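PDB 4S1V: D-3-phosphoglycerate dehydrogenase-related protein from Vibrio cholerae, which probably catalyses the NAD-dependent interconversion of a D-2-hydroxyacid, perhaps 3-phosphoglycerate, and its 2-oxoacid. Local coordinates for residues 34-46 / 58-70. Residues are numbered along the deposited sequence; the frame is centred on the assembly and turned at random.
Sequences SVSDETVLIERLK and TPITENLLAHLPN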
loop_
_atom_site.group_PDB
_atom_site.type_symbol
_atom_site.label_atom_id
_atom_site.label_comp_id
_atom_site.label_asym_id
_atom_site.label_seq_id
_atom_site.Cartn_x
_atom_site.Cartn_y
_atom_site.Cartn_z
ATOM N N SER C 34 -9.456 -9.172 28.629
ATOM C CA SER C 34 -10.793 -9.551 28.239
ATOM C C SER C 34 -10.938 -11.056 28.420
ATOM O O SER C 34 -10.320 -11.842 27.705
ATOM C CB SER C 34 -11.063 -9.132 26.794
ATOM O OG SER C 34 -12.198 -9.802 26.285
ATOM N N VAL C 35 -11.742 -11.444 29.399
ATOM C CA VAL C 35 -11.995 -12.845 29.678
ATOM C C VAL C 35 -13.479 -13.145 29.475
ATOM O O VAL C 35 -14.341 -12.582 30.155
ATOM C CB VAL C 35 -11.531 -13.232 31.105
ATOM C CG1 VAL C 35 -11.973 -14.647 31.459
ATOM C CG2 VAL C 35 -10.018 -13.103 31.222
ATOM N N SER C 36 -13.764 -14.022 28.520
ATOM C CA SER C 36 -15.124 -14.493 28.276
ATOM C C SER C 36 -15.298 -15.918 28.808
ATOM O O SER C 36 -16.423 -16.387 29.005
ATOM C CB SER C 36 -15.437 -14.436 26.782
ATOM O OG SER C 36 -14.415 -15.063 26.027
ATOM N N ASP C 37 -14.168 -16.595 29.027
ATOM C CA ASP C 37 -14.126 -17.930 29.626
ATOM C C ASP C 37 -14.677 -17.888 31.058
ATOM O O ASP C 37 -13.982 -17.477 31.997
ATOM C CB ASP C 37 -12.684 -18.461 29.599
ATOM C CG ASP C 37 -12.567 -19.924 30.037
ATOM O OD1 ASP C 37 -13.523 -20.487 30.610
ATOM O OD2 ASP C 37 -11.490 -20.515 29.806
ATOM N N GLU C 38 -15.928 -18.319 31.211
ATOM C CA GLU C 38 -16.636 -18.233 32.490
ATOM C C GLU C 38 -15.977 -19.065 33.586
ATOM O O GLU C 38 -16.089 -18.733 34.765
ATOM C CB GLU C 38 -18.114 -18.610 32.332
ATOM C CG GLU C 38 -18.851 -17.765 31.301
ATOM C CD GLU C 38 -20.363 -17.776 31.459
ATOM O OE1 GLU C 38 -20.985 -18.861 31.467
ATOM O OE2 GLU C 38 -20.941 -16.676 31.550
ATOM N N THR C 39 -15.282 -20.132 33.189
ATOM C CA THR C 39 -14.489 -20.940 34.115
ATOM C C THR C 39 -13.412 -20.073 34.786
ATOM O O THR C 39 -13.277 -20.078 36.011
ATOM C CB THR C 39 -13.862 -22.167 33.401
ATOM O OG1 THR C 39 -14.900 -22.997 32.860
ATOM C CG2 THR C 39 -13.023 -22.986 34.359
ATOM N N VAL C 40 -12.671 -19.316 33.976
ATOM C CA VAL C 40 -11.638 -18.395 34.471
ATOM C C VAL C 40 -12.250 -17.271 35.307
ATOM O O VAL C 40 -11.686 -16.885 36.338
ATOM C CB VAL C 40 -10.790 -17.806 33.318
ATOM C CG1 VAL C 40 -9.791 -16.785 33.837
ATOM C CG2 VAL C 40 -10.057 -18.917 32.576
ATOM N N LEU C 41 -13.403 -16.766 34.863
ATOM C CA LEU C 41 -14.102 -15.680 35.553
ATOM C C LEU C 41 -14.590 -16.091 36.931
ATOM O O LEU C 41 -14.376 -15.367 37.901
ATOM C CB LEU C 41 -15.284 -15.162 34.727
ATOM C CG LEU C 41 -15.040 -14.025 33.734
ATOM C CD1 LEU C 41 -16.309 -13.782 32.931
ATOM C CD2 LEU C 41 -14.593 -12.747 34.435
ATOM N N ILE C 42 -15.250 -17.246 37.005
ATOM C CA ILE C 42 -15.704 -17.807 38.279
ATOM C C ILE C 42 -14.527 -17.996 39.231
ATOM O O ILE C 42 -14.585 -17.566 40.388
ATOM C CB ILE C 42 -16.493 -19.122 38.078
ATOM C CG1 ILE C 42 -17.897 -18.814 37.543
ATOM C CG2 ILE C 42 -16.587 -19.920 39.377
ATOM C CD1 ILE C 42 -18.515 -19.939 36.738
ATOM N N GLU C 43 -13.451 -18.607 38.738
ATOM C CA GLU C 43 -12.264 -18.829 39.565
ATOM C C GLU C 43 -11.610 -17.516 39.987
ATOM O O GLU C 43 -11.070 -17.415 41.087
ATOM C CB GLU C 43 -11.254 -19.749 38.865
ATOM C CG GLU C 43 -11.738 -21.185 38.665
ATOM C CD GLU C 43 -12.372 -21.786 39.914
ATOM O OE1 GLU C 43 -11.698 -21.840 40.967
ATOM O OE2 GLU C 43 -13.547 -22.207 39.844
ATOM N N ARG C 44 -11.677 -16.517 39.113
ATOM C CA ARG C 44 -11.096 -15.202 39.382
ATOM C C ARG C 44 -11.934 -14.378 40.375
ATOM O O ARG C 44 -11.384 -13.702 41.250
ATOM C CB ARG C 44 -10.892 -14.452 38.059
ATOM C CG ARG C 44 -10.636 -12.959 38.168
ATOM C CD ARG C 44 -10.508 -12.317 36.791
ATOM N NE ARG C 44 -9.289 -12.730 36.097
ATOM C CZ ARG C 44 -8.913 -12.291 34.898
ATOM N NH1 ARG C 44 -9.659 -11.410 34.237
ATOM N NH2 ARG C 44 -7.783 -12.730 34.358
ATOM N N LEU C 45 -13.258 -14.466 40.254
ATOM C CA LEU C 45 -14.168 -13.599 41.010
ATOM C C LEU C 45 -14.699 -14.171 42.332
ATOM O O LEU C 45 -15.429 -13.480 43.052
ATOM C CB LEU C 45 -15.342 -13.149 40.119
ATOM C CG LEU C 45 -15.007 -12.411 38.814
ATOM C CD1 LEU C 45 -16.265 -12.141 37.994
ATOM C CD2 LEU C 45 -14.241 -11.124 39.076
ATOM N N LYS C 46 -14.334 -15.415 42.654
ATOM C CA LYS C 46 -14.835 -16.067 43.873
ATOM C C LYS C 46 -14.788 -15.202 45.147
ATOM O O LYS C 46 -15.818 -15.054 45.807
ATOM C CB LYS C 46 -14.185 -17.437 44.115
ATOM C CG LYS C 46 -14.912 -18.571 43.419
ATOM C CD LYS C 46 -14.999 -19.810 44.288
ATOM C CE LYS C 46 -15.622 -20.975 43.525
ATOM N NZ LYS C 46 -17.065 -20.787 43.188
ATOM N N THR C 58 -18.872 -7.442 29.716
ATOM C CA THR C 58 -19.067 -8.819 30.189
ATOM C C THR C 58 -20.547 -9.121 30.439
ATOM O O THR C 58 -21.203 -8.418 31.202
ATOM C CB THR C 58 -18.243 -9.095 31.465
ATOM O OG1 THR C 58 -16.847 -9.076 31.145
ATOM C CG2 THR C 58 -18.579 -10.466 32.069
ATOM N N PRO C 59 -21.084 -10.169 29.791
ATOM C CA PRO C 59 -22.445 -10.565 30.148
ATOM C C PRO C 59 -22.474 -11.233 31.531
ATOM O O PRO C 59 -21.553 -11.966 31.883
ATOM C CB PRO C 59 -22.808 -11.582 29.066
ATOM C CG PRO C 59 -21.490 -12.168 28.648
ATOM C CD PRO C 59 -20.493 -11.047 28.759
ATOM N N ILE C 60 -23.516 -10.961 32.306
ATOM C CA ILE C 60 -23.737 -11.661 33.566
ATOM C C ILE C 60 -24.735 -12.790 33.320
ATOM O O ILE C 60 -25.920 -12.543 33.093
ATOM C CB ILE C 60 -24.256 -10.713 34.677
ATOM C CG1 ILE C 60 -23.282 -9.542 34.903
ATOM C CG2 ILE C 60 -24.493 -11.482 35.970
ATOM C CD1 ILE C 60 -21.859 -9.948 35.250
ATOM N N THR C 61 -24.245 -14.023 33.337
ATOM C CA THR C 61 -25.085 -15.189 33.061
ATOM C C THR C 61 -25.491 -15.892 34.355
ATOM O O THR C 61 -24.961 -15.585 35.419
ATOM C CB THR C 61 -24.369 -16.203 32.149
ATOM O OG1 THR C 61 -23.152 -16.627 32.770
ATOM C CG2 THR C 61 -24.077 -15.607 30.764
ATOM N N GLU C 62 -26.429 -16.832 34.257
ATOM C CA GLU C 62 -26.803 -17.652 35.408
ATOM C C GLU C 62 -25.610 -18.476 35.893
ATOM O O GLU C 62 -25.404 -18.638 37.099
ATOM C CB GLU C 62 -27.998 -18.552 35.092
ATOM C CG GLU C 62 -28.531 -19.278 36.317
ATOM C CD GLU C 62 -29.967 -19.746 36.175
ATOM O OE1 GLU C 62 -30.440 -19.930 35.035
ATOM O OE2 GLU C 62 -30.625 -19.932 37.218
ATOM N N ASN C 63 -24.823 -18.976 34.944
ATOM C CA ASN C 63 -23.585 -19.686 35.245
ATOM C C ASN C 63 -22.668 -18.893 36.187
ATOM O O ASN C 63 -22.160 -19.441 37.164
ATOM C CB ASN C 63 -22.859 -20.047 33.946
ATOM C CG ASN C 63 -21.629 -20.910 34.175
ATOM O OD1 ASN C 63 -21.631 -21.813 35.011
ATOM N ND2 ASN C 63 -20.573 -20.636 33.421
ATOM N N LEU C 64 -22.466 -17.607 35.902
ATOM C CA LEU C 64 -21.682 -16.751 36.792
ATOM C C LEU C 64 -22.345 -16.622 38.164
ATOM O O LEU C 64 -21.707 -16.846 39.188
ATOM C CB LEU C 64 -21.458 -15.357 36.179
ATOM C CG LEU C 64 -20.439 -15.131 35.053
ATOM C CD1 LEU C 64 -20.159 -13.639 34.901
ATOM C CD2 LEU C 64 -19.142 -15.888 35.308
ATOM N N LEU C 65 -23.629 -16.277 38.169
ATOM C CA LEU C 65 -24.385 -16.072 39.403
ATOM C C LEU C 65 -24.484 -17.341 40.251
ATOM O O LEU C 65 -24.450 -17.277 41.481
ATOM C CB LEU C 65 -25.785 -15.541 39.077
ATOM C CG LEU C 65 -25.872 -14.159 38.414
ATOM C CD1 LEU C 65 -27.145 -14.038 37.588
ATOM C CD2 LEU C 65 -25.798 -13.044 39.448
ATOM N N ALA C 66 -24.594 -18.493 39.589
ATOM C CA ALA C 66 -24.688 -19.779 40.281
ATOM C C ALA C 66 -23.405 -20.126 41.031
ATOM O O ALA C 66 -23.451 -20.828 42.041
ATOM C CB ALA C 66 -25.057 -20.893 39.307
ATOM N N HIS C 67 -22.270 -19.615 40.553
ATOM C CA HIS C 67 -20.968 -20.012 41.089
ATOM C C HIS C 67 -20.195 -18.933 41.786
ATOM O O HIS C 67 -18.977 -19.053 41.984
ATOM C CB HIS C 67 -20.142 -20.652 39.988
ATOM C CG HIS C 67 -20.766 -21.896 39.433
ATOM N ND1 HIS C 67 -20.766 -23.062 40.106
ATOM C CD2 HIS C 67 -21.457 -22.125 38.244
ATOM C CE1 HIS C 67 -21.411 -23.992 39.384
ATOM N NE2 HIS C 67 -21.831 -23.418 38.242
ATOM N N LEU C 68 -20.892 -17.867 42.168
ATOM C CA LEU C 68 -20.279 -16.770 42.909
ATOM C C LEU C 68 -21.114 -16.423 44.153
ATOM O O LEU C 68 -21.807 -15.396 44.174
ATOM C CB LEU C 68 -20.074 -15.546 42.005
ATOM C CG LEU C 68 -19.067 -15.664 40.850
ATOM C CD1 LEU C 68 -19.132 -14.442 39.946
ATOM C CD2 LEU C 68 -17.647 -15.874 41.359
ATOM N N PRO C 69 -21.041 -17.280 45.198
ATOM C CA PRO C 69 -21.881 -17.146 46.400
ATOM C C PRO C 69 -21.532 -15.970 47.323
ATOM O O PRO C 69 -22.373 -15.554 48.125
ATOM C CB PRO C 69 -21.660 -18.477 47.127
ATOM C CG PRO C 69 -20.297 -18.900 46.712
ATOM C CD PRO C 69 -20.176 -18.476 45.279
ATOM N N ASN C 70 -20.311 -15.448 47.231
ATOM C CA ASN C 70 -19.937 -14.279 48.035
ATOM C C ASN C 70 -20.377 -12.941 47.421
ATOM O O ASN C 70 -20.309 -11.905 48.077
ATOM C CB ASN C 70 -18.431 -14.257 48.320
ATOM C CG ASN C 70 -17.942 -15.529 48.984
ATOM O OD1 ASN C 70 -18.612 -16.099 49.845
ATOM N ND2 ASN C 70 -16.755 -15.978 48.586
HETATM O O HOH W 1 -19.714 -14.075 31.125
HETATM O O HOH W 2 -18.371 -15.571 45.192
#
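Glu38 reaches across to the start of helix 62-66, where both carboxylate oxygens are gripped. Thr61 OG1 donates to Glu38 OE2 over 2.5 Å, on the syn side but somewhat out of the carboxylate plane, and Asn63 ND2 gives a nearly straight bond (166°) to Glu38 OE1 at 2.7 Å, arriving from above the carboxylate plane although the oxygen lies close to the amide plane. A water that also donates to Pro59 O is a third donor to the carboxylate. Further along the helices, Leu64 CD2 touches both Leu41 CB and Ile42 CG1, the latter 3.9 Å away. Ile42 CG1 stands anti to its carbonyl carbon (chi1 -75°), which carries CD1 over to Asn63 O and His67 CB. Leu68 CD2 then packs 3.8 Å from Leu45 CB. Helices 38-45 and 62-66 run roughly parallel, 28° apart, on one side of the five-stranded parallel sheet of the N-terminal Rossmann-like domain, joined through strand 50-53 in a beta-alpha-beta arrangement. At the far end, the Lys46 chain folds back so that NZ donates a hydrogen bond to His67 O at 2.8 Å, tilted from the carbonyl plane, and Asn70 ND2 donates to Lys46 O at 3.1 Å; a water links that oxygen to Asn70 N. Thr61 OG1, the N-cap, also accepts a weak bond from Leu64 N, tying Glu38's partner to the helix start. Behind the apolar layer, Leu45 touches Leu51 of strand 50-53, while Thr58 OG1 is hydrogen-bonded to Asp8.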